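Local coordinates for protein carbonic anhydrase (Sordaria macrospora, PDB 4O1J) that probably catalyses the reversible hydration of carbon dioxide to hydrogencarbonate as a beta-class carbonic anhydrase that binds one zinc ion per subunit, at residues A[95-100]-A[174-180]; A[118-122]-A[158-163]; A[189-194]-A[205-210]. The contacts are given in a common frame with arbitrary orientation. Residues are numbered along the deposited sequence.

Contact 1: residues A[95-100]-A[174-180]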
ATOM      1  N   ILE A  95      -6.805  12.379  -1.119  1.00 27.73           N
ATOM      2  CA  ILE A  95      -6.282  13.624  -1.667  1.00 27.73           C
ATOM      3  C   ILE A  95      -6.780  13.862  -3.090  1.00 33.23           C
ATOM      4  O   ILE A  95      -7.212  14.968  -3.422  1.00 36.18           O
ATOM      5  CB  ILE A  95      -4.753  13.643  -1.667  1.00 24.47           C
ATOM      6  CG1 ILE A  95      -4.216  13.565  -0.237  1.00 21.39           C
ATOM      7  CG2 ILE A  95      -4.233  14.897  -2.362  1.00 25.30           C
ATOM      8  CD1 ILE A  95      -2.717  13.424  -0.167  1.00 18.62           C
ATOM      9  N   GLU A  96      -6.731  12.828  -3.929  1.00 34.55           N
ATOM     10  CA  GLU A  96      -7.184  12.986  -5.305  1.00 36.48           C
ATOM     11  C   GLU A  96      -8.656  13.343  -5.377  1.00 35.58           C
ATOM     12  O   GLU A  96      -9.042  14.229  -6.136  1.00 35.17           O
ATOM     13  CB  GLU A  96      -6.952  11.721  -6.131  1.00 39.71           C
ATOM     14  CG  GLU A  96      -5.810  11.831  -7.119  1.00 43.57           C
ATOM     15  CD  GLU A  96      -5.455  10.495  -7.756  1.00 46.91           C
ATOM     16  OE1 GLU A  96      -4.251  10.227  -7.973  1.00 46.18           O
ATOM     17  OE2 GLU A  96      -6.394   9.725  -8.064  1.00 49.12           O
ATOM     18  N   TYR A  97      -9.476  12.663  -4.577  1.00 35.87           N
ATOM     19  CA  TYR A  97     -10.912  12.916  -4.602  1.00 35.42           C
ATOM     20  C   TYR A  97     -11.225  14.311  -4.068  1.00 35.44           C
ATOM     21  O   TYR A  97     -12.087  15.015  -4.603  1.00 34.74           O
ATOM     22  CB  TYR A  97     -11.667  11.865  -3.793  1.00 35.67           C
ATOM     23  CG  TYR A  97     -13.137  11.808  -4.132  1.00 38.22           C
ATOM     24  CD1 TYR A  97     -13.589  11.019  -5.183  1.00 39.43           C
ATOM     25  CD2 TYR A  97     -14.076  12.552  -3.421  1.00 39.48           C
ATOM     26  CE1 TYR A  97     -14.931  10.959  -5.512  1.00 40.42           C
ATOM     27  CE2 TYR A  97     -15.427  12.503  -3.745  1.00 39.80           C
ATOM     28  CZ  TYR A  97     -15.847  11.702  -4.793  1.00 41.30           C
ATOM     29  OH  TYR A  97     -17.182  11.637  -5.134  1.00 42.09           O
ATOM     30  N   ALA A  98     -10.502  14.715  -3.028  1.00 35.36           N
ATOM     31  CA  ALA A  98     -10.729  16.007  -2.392  1.00 33.55           C
ATOM     32  C   ALA A  98     -10.320  17.167  -3.298  1.00 32.19           C
ATOM     33  O   ALA A  98     -11.021  18.176  -3.382  1.00 33.11           O
ATOM     34  CB  ALA A  98      -9.979  16.081  -1.072  1.00 32.17           C
ATOM     35  N   VAL A  99      -9.194  17.016  -3.985  1.00 29.78           N
ATOM     36  CA  VAL A  99      -8.623  18.115  -4.750  1.00 29.66           C
ATOM     37  C   VAL A  99      -9.181  18.184  -6.171  1.00 30.12           C
ATOM     38  O   VAL A  99      -9.480  19.265  -6.670  1.00 30.31           O
ATOM     39  CB  VAL A  99      -7.077  18.007  -4.811  1.00 28.53           C
ATOM     40  CG1 VAL A  99      -6.500  19.048  -5.759  1.00 28.27           C
ATOM     41  CG2 VAL A  99      -6.474  18.174  -3.419  1.00 28.33           C
ATOM     42  N   ALA A 100      -9.349  17.035  -6.816  1.00 31.29           N
ATOM     43  CA  ALA A 100      -9.760  17.030  -8.219  1.00 32.67           C
ATOM     44  C   ALA A 100     -11.279  16.910  -8.438  1.00 33.70           C
ATOM     45  O   ALA A 100     -11.779  17.244  -9.514  1.00 33.77           O
ATOM     46  CB  ALA A 100      -9.040  15.911  -8.962  1.00 32.01           C
ATOM     47  N   LEU A 174       3.192  16.418   0.583  1.00 29.69           N
ATOM     48  CA  LEU A 174       1.976  16.983  -0.008  1.00 30.20           C
ATOM     49  C   LEU A 174       2.291  18.011  -1.105  1.00 32.03           C
ATOM     50  O   LEU A 174       1.594  18.100  -2.128  1.00 29.36           O
ATOM     51  CB  LEU A 174       1.115  17.648   1.075  1.00 29.90           C
ATOM     52  CG  LEU A 174       0.457  16.755   2.130  1.00 29.06           C
ATOM     53  CD1 LEU A 174      -0.212  17.583   3.210  1.00 27.57           C
ATOM     54  CD2 LEU A 174      -0.550  15.834   1.477  1.00 29.01           C
ATOM     55  N   MET A 175       3.342  18.793  -0.871  1.00 34.17           N
ATOM     56  CA  MET A 175       3.745  19.845  -1.788  1.00 34.55           C
ATOM     57  C   MET A 175       4.434  19.255  -3.006  1.00 35.37           C
ATOM     58  O   MET A 175       4.589  19.930  -4.025  1.00 36.66           O
ATOM     59  CB  MET A 175       4.675  20.844  -1.093  1.00 35.23           C
ATOM     60  CG  MET A 175       4.050  21.573   0.094  1.00 35.43           C
ATOM     61  SD  MET A 175       2.914  22.894  -0.364  1.00 40.99           S
ATOM     62  CE  MET A 175       4.064  24.184  -0.849  1.00 19.16           C
ATOM     63  N   ASN A 176       4.844  17.993  -2.912  1.00 34.39           N
ATOM     64  CA  ASN A 176       5.397  17.324  -4.092  1.00 34.12           C
ATOM     65  C   ASN A 176       4.392  16.427  -4.815  1.00 32.97           C
ATOM     66  O   ASN A 176       4.667  15.906  -5.897  1.00 32.98           O
ATOM     67  CB  ASN A 176       6.631  16.522  -3.696  1.00 34.50           C
ATOM     68  CG  ASN A 176       7.802  17.412  -3.338  1.00 35.20           C
ATOM     69  OD1 ASN A 176       7.905  18.545  -3.827  1.00 34.61           O
ATOM     70  ND2 ASN A 176       8.669  16.928  -2.447  1.00 35.23           N
ATOM     71  N   ASN A 177       3.220  16.265  -4.215  1.00 31.38           N
ATOM     72  CA  ASN A 177       2.110  15.569  -4.854  1.00 31.26           C
ATOM     73  C   ASN A 177       1.681  16.303  -6.122  1.00 33.21           C
ATOM     74  O   ASN A 177       1.494  17.517  -6.098  1.00 34.24           O
ATOM     75  CB  ASN A 177       0.937  15.457  -3.890  1.00 30.25           C
ATOM     76  CG  ASN A 177      -0.226  14.691  -4.470  1.00 30.67           C
ATOM     77  OD1 ASN A 177      -0.931  15.175  -5.356  1.00 32.18           O
ATOM     78  ND2 ASN A 177      -0.462  13.499  -3.942  1.00 30.72           N
ATOM     79  N   PRO A 178       1.529  15.572  -7.238  1.00 33.64           N
ATOM     80  CA  PRO A 178       1.212  16.195  -8.533  1.00 33.70           C
ATOM     81  C   PRO A 178      -0.156  16.893  -8.584  1.00 33.67           C
ATOM     82  O   PRO A 178      -0.267  17.976  -9.167  1.00 33.90           O
ATOM     83  CB  PRO A 178       1.229  15.010  -9.510  1.00 32.93           C
ATOM     84  CG  PRO A 178       1.891  13.896  -8.786  1.00 32.88           C
ATOM     85  CD  PRO A 178       1.610  14.106  -7.339  1.00 32.58           C
ATOM     86  N   THR A 179      -1.179  16.281  -7.994  1.00 31.73           N
ATOM     87  CA  THR A 179      -2.518  16.851  -8.021  1.00 31.59           C
ATOM     88  C   THR A 179      -2.572  18.140  -7.215  1.00 31.49           C
ATOM     89  O   THR A 179      -3.201  19.132  -7.612  1.00 33.37           O
ATOM     90  CB  THR A 179      -3.555  15.872  -7.453  1.00 32.22           C
ATOM     91  OG1 THR A 179      -3.419  14.597  -8.096  1.00 34.25           O
ATOM     92  CG2 THR A 179      -4.961  16.410  -7.664  1.00 31.60           C
ATOM     93  N   ILE A 180      -1.863  18.122  -6.095  1.00 29.94           N
ATOM     94  CA  ILE A 180      -1.823  19.253  -5.189  1.00 29.66           C
ATOM     95  C   ILE A 180      -1.047  20.365  -5.857  1.00 32.99           C
ATOM     96  O   ILE A 180      -1.462  21.516  -5.837  1.00 33.46           O
ATOM     97  CB  ILE A 180      -1.180  18.872  -3.838  1.00 26.15           C
ATOM     98  CG1 ILE A 180      -2.151  18.001  -3.028  1.00 24.20           C
ATOM     99  CG2 ILE A 180      -0.803  20.109  -3.049  1.00 24.49           C
ATOM    100  CD1 ILE A 180      -1.584  17.481  -1.736  1.00 24.27           C
TER

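Contact 2: residues A[118-122]-A[158-163]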
ATOM      1  N   ALA A 118       4.168   8.972  17.491  1.00 33.96           N
ATOM      2  CA  ALA A 118       5.383   9.757  17.696  1.00 33.31           C
ATOM      3  C   ALA A 118       6.265   9.139  18.790  1.00 33.80           C
ATOM      4  O   ALA A 118       7.473   8.930  18.603  1.00 35.52           O
ATOM      5  CB  ALA A 118       5.020  11.193  18.048  1.00 32.01           C
ATOM      6  N   ALA A 119       5.651   8.864  19.938  1.00 32.25           N
ATOM      7  CA  ALA A 119       6.329   8.217  21.053  1.00 32.01           C
ATOM      8  C   ALA A 119       6.884   6.852  20.653  1.00 34.11           C
ATOM      9  O   ALA A 119       7.984   6.469  21.061  1.00 35.57           O
ATOM     10  CB  ALA A 119       5.377   8.076  22.238  1.00 30.47           C
ATOM     11  N   GLY A 120       6.113   6.126  19.850  1.00 34.37           N
ATOM     12  CA  GLY A 120       6.527   4.832  19.344  1.00 33.74           C
ATOM     13  C   GLY A 120       7.765   4.969  18.485  1.00 35.40           C
ATOM     14  O   GLY A 120       8.675   4.143  18.551  1.00 36.30           O
ATOM     15  N   ALA A 121       7.807   6.027  17.683  1.00 35.72           N
ATOM     16  CA  ALA A 121       8.960   6.269  16.826  1.00 34.44           C
ATOM     17  C   ALA A 121      10.179   6.665  17.653  1.00 35.26           C
ATOM     18  O   ALA A 121      11.313   6.390  17.266  1.00 35.01           O
ATOM     19  CB  ALA A 121       8.641   7.349  15.807  1.00 33.27           C
ATOM     20  N   LEU A 122       9.943   7.287  18.806  1.00 37.56           N
ATOM     21  CA  LEU A 122      11.048   7.692  19.674  1.00 38.57           C
ATOM     22  C   LEU A 122      11.645   6.534  20.478  1.00 39.72           C
ATOM     23  O   LEU A 122      12.832   6.552  20.809  1.00 39.81           O
ATOM     24  CB  LEU A 122      10.591   8.805  20.620  1.00 37.88           C
ATOM     25  CG  LEU A 122      10.475  10.195  19.991  1.00 37.63           C
ATOM     26  CD1 LEU A 122       9.835  11.165  20.968  1.00 39.01           C
ATOM     27  CD2 LEU A 122      11.843  10.706  19.547  1.00 36.17           C
ATOM     28  N   ARG A 158       9.653  16.314  23.761  1.00 38.93           N
ATOM     29  CA  ARG A 158      10.380  15.558  22.753  1.00 37.37           C
ATOM     30  C   ARG A 158       9.365  14.909  21.813  1.00 35.97           C
ATOM     31  O   ARG A 158       9.535  14.913  20.585  1.00 36.65           O
ATOM     32  CB  ARG A 158      11.279  14.496  23.400  1.00 37.17           C
ATOM     33  CG  ARG A 158      12.331  13.918  22.462  1.00 38.65           C
ATOM     34  CD  ARG A 158      13.122  12.781  23.099  1.00 40.08           C
ATOM     35  NE  ARG A 158      13.880  13.205  24.273  1.00 41.66           N
ATOM     36  CZ  ARG A 158      13.622  12.802  25.514  1.00 43.93           C
ATOM     37  NH1 ARG A 158      12.622  11.961  25.749  1.00 45.45           N
ATOM     38  NH2 ARG A 158      14.365  13.236  26.524  1.00 43.85           N
ATOM     39  N   VAL A 159       8.297  14.371  22.400  1.00 33.93           N
ATOM     40  CA  VAL A 159       7.223  13.767  21.618  1.00 31.92           C
ATOM     41  C   VAL A 159       6.522  14.830  20.772  1.00 31.24           C
ATOM     42  O   VAL A 159       6.244  14.610  19.584  1.00 31.27           O
ATOM     43  CB  VAL A 159       6.212  13.053  22.527  1.00 31.55           C
ATOM     44  CG1 VAL A 159       4.972  12.636  21.739  1.00 32.25           C
ATOM     45  CG2 VAL A 159       6.872  11.858  23.193  1.00 29.97           C
ATOM     46  N   ILE A 160       6.281  15.993  21.378  1.00 29.86           N
ATOM     47  CA  ILE A 160       5.680  17.116  20.665  1.00 28.49           C
ATOM     48  C   ILE A 160       6.581  17.525  19.500  1.00 27.86           C
ATOM     49  O   ILE A 160       6.112  17.724  18.371  1.00 27.36           O
ATOM     50  CB  ILE A 160       5.447  18.338  21.604  1.00 25.61           C
ATOM     51  CG1 ILE A 160       4.298  18.070  22.576  1.00 23.44           C
ATOM     52  CG2 ILE A 160       5.133  19.593  20.804  1.00 25.77           C
ATOM     53  CD1 ILE A 160       4.116  19.149  23.611  1.00 22.62           C
ATOM     54  N   ARG A 161       7.882  17.607  19.764  1.00 28.35           N
ATOM     55  CA  ARG A 161       8.813  18.051  18.735  1.00 28.25           C
ATOM     56  C   ARG A 161       8.855  17.085  17.552  1.00 28.40           C
ATOM     57  O   ARG A 161       8.741  17.505  16.391  1.00 28.16           O
ATOM     58  CB  ARG A 161      10.212  18.226  19.314  1.00 27.71           C
ATOM     59  CG  ARG A 161      11.176  18.834  18.329  1.00 28.69           C
ATOM     60  CD  ARG A 161      10.612  20.155  17.826  1.00 31.12           C
ATOM     61  NE  ARG A 161      11.385  20.699  16.715  1.00 35.50           N
ATOM     62  CZ  ARG A 161      10.906  21.563  15.822  1.00 37.37           C
ATOM     63  NH1 ARG A 161       9.643  21.967  15.895  1.00 35.88           N
ATOM     64  NH2 ARG A 161      11.687  22.002  14.839  1.00 38.62           N
ATOM     65  N   ILE A 162       8.989  15.791  17.835  1.00 28.17           N
ATOM     66  CA  ILE A 162       9.036  14.823  16.747  1.00 27.31           C
ATOM     67  C   ILE A 162       7.704  14.825  15.988  1.00 25.97           C
ATOM     68  O   ILE A 162       7.694  14.647  14.766  1.00 25.40           O
ATOM     69  CB  ILE A 162       9.398  13.391  17.259  1.00 22.79           C
ATOM     70  CG1 ILE A 162       9.635  12.435  16.090  1.00 24.24           C
ATOM     71  CG2 ILE A 162       8.297  12.806  18.096  1.00 21.66           C
ATOM     72  CD1 ILE A 162      10.714  12.859  15.150  1.00 25.87           C
ATOM     73  N   ALA A 163       6.597  15.120  16.677  1.00 25.82           N
ATOM     74  CA  ALA A 163       5.300  15.193  15.993  1.00 23.95           C
ATOM     75  C   ALA A 163       5.219  16.398  15.042  1.00 24.58           C
ATOM     76  O   ALA A 163       4.645  16.305  13.938  1.00 23.73           O
ATOM     77  CB  ALA A 163       4.178  15.237  17.002  1.00 21.62           C
TER

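Contact 3: residues A[189-194]-A[205-210]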
ATOM      1  N   LEU A 189      -4.796  26.527  -4.760  1.00 34.43           N
ATOM      2  CA  LEU A 189      -5.021  25.624  -3.646  1.00 33.80           C
ATOM      3  C   LEU A 189      -4.017  25.962  -2.554  1.00 35.46           C
ATOM      4  O   LEU A 189      -2.848  26.248  -2.836  1.00 35.65           O
ATOM      5  CB  LEU A 189      -4.897  24.161  -4.090  1.00 32.79           C
ATOM      6  CG  LEU A 189      -4.902  23.099  -2.986  1.00 31.11           C
ATOM      7  CD1 LEU A 189      -6.178  23.188  -2.171  1.00 31.14           C
ATOM      8  CD2 LEU A 189      -4.764  21.715  -3.581  1.00 29.69           C
ATOM      9  N   GLU A 190      -4.472  25.971  -1.310  1.00 36.33           N
ATOM     10  CA  GLU A 190      -3.576  26.291  -0.208  1.00 38.35           C
ATOM     11  C   GLU A 190      -3.313  25.082   0.672  1.00 34.97           C
ATOM     12  O   GLU A 190      -4.176  24.224   0.836  1.00 33.51           O
ATOM     13  CB  GLU A 190      -4.134  27.448   0.618  1.00 42.55           C
ATOM     14  CG  GLU A 190      -4.189  28.756  -0.154  1.00 46.74           C
ATOM     15  CD  GLU A 190      -4.473  29.950   0.736  1.00 49.70           C
ATOM     16  OE1 GLU A 190      -3.708  30.167   1.698  1.00 49.74           O
ATOM     17  OE2 GLU A 190      -5.456  30.673   0.465  1.00 51.37           O
ATOM     18  N   VAL A 191      -2.098  25.006   1.207  1.00 32.09           N
ATOM     19  CA  VAL A 191      -1.713  23.901   2.070  1.00 29.29           C
ATOM     20  C   VAL A 191      -1.110  24.450   3.363  1.00 29.37           C
ATOM     21  O   VAL A 191      -0.263  25.342   3.339  1.00 31.44           O
ATOM     22  CB  VAL A 191      -0.710  22.961   1.372  1.00 25.73           C
ATOM     23  CG1 VAL A 191      -0.395  21.759   2.264  1.00 23.59           C
ATOM     24  CG2 VAL A 191      -1.267  22.503   0.027  1.00 24.17           C
ATOM     25  N   HIS A 192      -1.559  23.916   4.493  1.00 26.95           N
ATOM     26  CA  HIS A 192      -1.188  24.427   5.805  1.00 26.98           C
ATOM     27  C   HIS A 192      -0.747  23.300   6.734  1.00 27.80           C
ATOM     28  O   HIS A 192      -1.387  22.244   6.806  1.00 26.82           O
ATOM     29  CB  HIS A 192      -2.361  25.192   6.428  1.00 26.73           C
ATOM     30  CG  HIS A 192      -3.127  26.021   5.444  1.00 27.15           C
ATOM     31  ND1 HIS A 192      -2.749  27.298   5.089  1.00 27.44           N
ATOM     32  CD2 HIS A 192      -4.242  25.743   4.721  1.00 25.48           C
ATOM     33  CE1 HIS A 192      -3.600  27.777   4.197  1.00 27.04           C
ATOM     34  NE2 HIS A 192      -4.514  26.850   3.958  1.00 26.06           N
ATOM     35  N   GLY A 193       0.352  23.531   7.444  1.00 28.78           N
ATOM     36  CA  GLY A 193       0.785  22.607   8.473  1.00 29.55           C
ATOM     37  C   GLY A 193       0.397  23.169   9.824  1.00 30.72           C
ATOM     38  O   GLY A 193       0.782  24.287  10.171  1.00 32.15           O
ATOM     39  N   VAL A 194      -0.416  22.431  10.572  1.00 29.89           N
ATOM     40  CA  VAL A 194      -0.839  22.921  11.874  1.00 29.79           C
ATOM     41  C   VAL A 194      -0.577  21.918  12.995  1.00 31.15           C
ATOM     42  O   VAL A 194      -0.281  20.734  12.770  1.00 30.55           O
ATOM     43  CB  VAL A 194      -2.343  23.289  11.892  1.00 27.69           C
ATOM     44  CG1 VAL A 194      -2.668  24.301  10.799  1.00 26.30           C
ATOM     45  CG2 VAL A 194      -3.194  22.045  11.747  1.00 26.36           C
ATOM     46  N   GLU A 205      -0.430  27.438  13.763  1.00 38.44           N
ATOM     47  CA  GLU A 205       0.244  27.185  12.497  1.00 38.58           C
ATOM     48  C   GLU A 205       1.717  26.895  12.744  1.00 37.82           C
ATOM     49  O   GLU A 205       2.335  27.524  13.593  1.00 39.53           O
ATOM     50  CB  GLU A 205       0.089  28.372  11.552  1.00 40.69           C
ATOM     51  CG  GLU A 205      -1.342  28.701  11.212  1.00 43.34           C
ATOM     52  CD  GLU A 205      -1.451  29.906  10.305  1.00 46.92           C
ATOM     53  OE1 GLU A 205      -0.700  29.967   9.308  1.00 47.87           O
ATOM     54  OE2 GLU A 205      -2.298  30.784  10.576  1.00 48.77           O
ATOM     55  N   LEU A 206       2.286  25.952  12.001  1.00 36.33           N
ATOM     56  CA  LEU A 206       3.704  25.640  12.167  1.00 36.24           C
ATOM     57  C   LEU A 206       4.592  26.454  11.234  1.00 38.87           C
ATOM     58  O   LEU A 206       5.809  26.471  11.389  1.00 39.49           O
ATOM     59  CB  LEU A 206       3.955  24.152  11.954  1.00 34.56           C
ATOM     60  CG  LEU A 206       3.399  23.290  13.089  1.00 33.45           C
ATOM     61  CD1 LEU A 206       3.611  21.815  12.812  1.00 32.40           C
ATOM     62  CD2 LEU A 206       4.025  23.694  14.416  1.00 33.58           C
ATOM     63  N   GLY A 207       3.976  27.130  10.268  1.00 41.04           N
ATOM     64  CA  GLY A 207       4.696  28.005   9.361  1.00 43.23           C
ATOM     65  C   GLY A 207       5.260  27.253   8.176  1.00 46.36           C
ATOM     66  O   GLY A 207       6.232  27.684   7.559  1.00 47.11           O
ATOM     67  N   CYS A 208       4.646  26.120   7.857  1.00 48.40           N
ATOM     68  CA  CYS A 208       5.055  25.327   6.709  1.00 50.18           C
ATOM     69  C   CYS A 208       3.850  25.072   5.821  1.00 51.56           C
ATOM     70  O   CYS A 208       2.752  24.773   6.305  1.00 52.63           O
ATOM     71  CB  CYS A 208       5.681  24.002   7.143  1.00 50.58           C
ATOM     72  SG  CYS A 208       4.661  23.019   8.269  1.00 47.26           S
ATOM     73  N   GLY A 209       4.047  25.219   4.518  1.00 51.23           N
ATOM     74  CA  GLY A 209       2.959  25.043   3.582  1.00 50.30           C
ATOM     75  C   GLY A 209       3.084  25.965   2.393  1.00 50.84           C
ATOM     76  O   GLY A 209       4.179  26.405   2.040  1.00 50.86           O
ATOM     77  N   THR A 210       1.945  26.264   1.784  1.00 52.37           N
ATOM     78  CA  THR A 210       1.897  27.063   0.570  1.00 54.42           C
ATOM     79  C   THR A 210       2.320  28.531   0.770  1.00 56.76           C
ATOM     80  O   THR A 210       2.937  29.119  -0.117  1.00 57.22           O
ATOM     81  CB  THR A 210       0.488  26.971  -0.074  1.00 42.71           C
ATOM     82  OG1 THR A 210       0.575  27.294  -1.467  1.00 44.30           O
ATOM     83  CG2 THR A 210      -0.515  27.873   0.623  1.00 41.48           C
TER
HETATM   84  O   HOH W   1       1.757  27.002   9.015  1.00 36.65           O

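Contact 1: residues A[95-100]-A[174-180]
The last turns of helix 89-100 lie beside a break between two helices: 174-180 carries the end of helix 155-176, the linking residue N177 and the first turn of helix 178-187. The backbones come closest at E96 and T179, whose CA atoms are 6.6 Å apart, and at V99 and I180, 6.9 Å apart. N177 leaves helical geometry (psi 131°), so the chain changes course before P178 starts the new helix. The N177 side chain serves as its N-cap: OD1 accepts from I180 N at 3.2 Å and, weakly, from T179 N at 2.9 Å. These bonds are local, and what joins the two segments is mostly apolar packing, burying 296 Å² in all. I95 fits against both helices, with its CD1 3.6 Å from L174 CD2 and its CG2 3.8 Å from I180 CD1. Within the alpha/beta fold of beta-class carbonic anhydrases, this layer rests on one face of the central sheet: V99, L174 and I180 all touch I107 of strand 106-112. T179 points at helix 89-100 and sets its methyl CG2 3.6 Å from V99 CG1 and 4.3 Å from A100 CB, while its OG1 lies 3.8 Å from E96 CG. The polar ends of E96 and T179 reach other chains of the tetramer. E96 OE2 accepts a hydrogen bond from the backbone N of V130 in a second subunit, and T179 OG1 makes a weak one with R126 of a third.

Contact 2: residues A[118-122]-A[158-163]
L122 extends its CD1 across the first turn of segment 158-163, reaching I162 CG2 at 3.6 Å, V159 CG2 at 3.8 Å and R158 CG at 4.0 Å. One helical turn earlier, A118 points the same way: its CB lies 3.7 Å from I162 CG2, 4.0 Å from V159 CG1 and 4.3 Å from A163 CB. The helices cross almost at right angles, 102° between their directions, with segment axes 9.1 Å apart. Alanines A118 and A119 let the backbones approach locally, A119 CA to V159 CA 5.6 Å and A118 CA to A163 CA 5.7 Å. Helix 116-122 directly follows the zinc ligands H112 and C115, the H-x-x-C part of the beta-class metal site, so this packing sets its start against long helix 155-176; the A118 side chain is about 7 Å from the zinc. I162 also touches L138 and V141 of helix 136-144, which extends the apolar cluster. The guanidinium of R158 turns to backbone carbonyls instead, with weak hydrogen bonds from NE to L149 O and from NH2 to I152 O.

Contact 3: residues A[189-194]-A[205-210]
This is a bulged antiparallel beta pairing at the edge of this chain's sheet, where strand 190-197 pairs with its hairpin partner 202-206 and, past the corner at G207, with 208-209. H192-G209 and V194-E205 are non-hydrogen-bonded pairs; the two-residue step from H192 to V194 is matched by four from G209 to E205, a beta bulge. Three backbone bonds of 2.9 Å hold the strands: T210 N to V191 O, G193 N to C208 O and L206 N to G193 O. A water in the bulge donates to G193 O at 3.1 Å and accepts from G207 N at 2.6 Å. H192 NE2 is hydrogen-bonded to H106 of strand 106-112, while its ring stacks on F18 of a second subunit. All direct hydrogen bonds between the two segments are main chain to main chain. Lacking a side chain, G193 makes room for C208 SG as placed; G209 must be glycine, since a CB would clash with V191 O and, at phi/psi 146/-154°, jam against C208 O.

Contacts 1 and 3 adjoin, their centres 14 Å apart; helix 178-187 is followed in the chain by strand 190-197. V99 CG1 meets L189 CD2 at 3.9 Å, I180 CG2 meets V191 CG2 at 3.9 Å, and M175 CE lies 3.6 Å from G209 O. Contact 2 uses the other end of helix 155-176, with its centre 27 Å from that of contact 1 and 20 Å from that of contact 3. It is the one beside the metal held by C56, H112 and C115: the A118 side chain is about 7 Å from the zinc, compared with about 13 Å for the V194 side chain of contact 3. Contacts 1 and 3 both reach the second subunit, and contact 1 also a third, whereas no other chain touches contact 2.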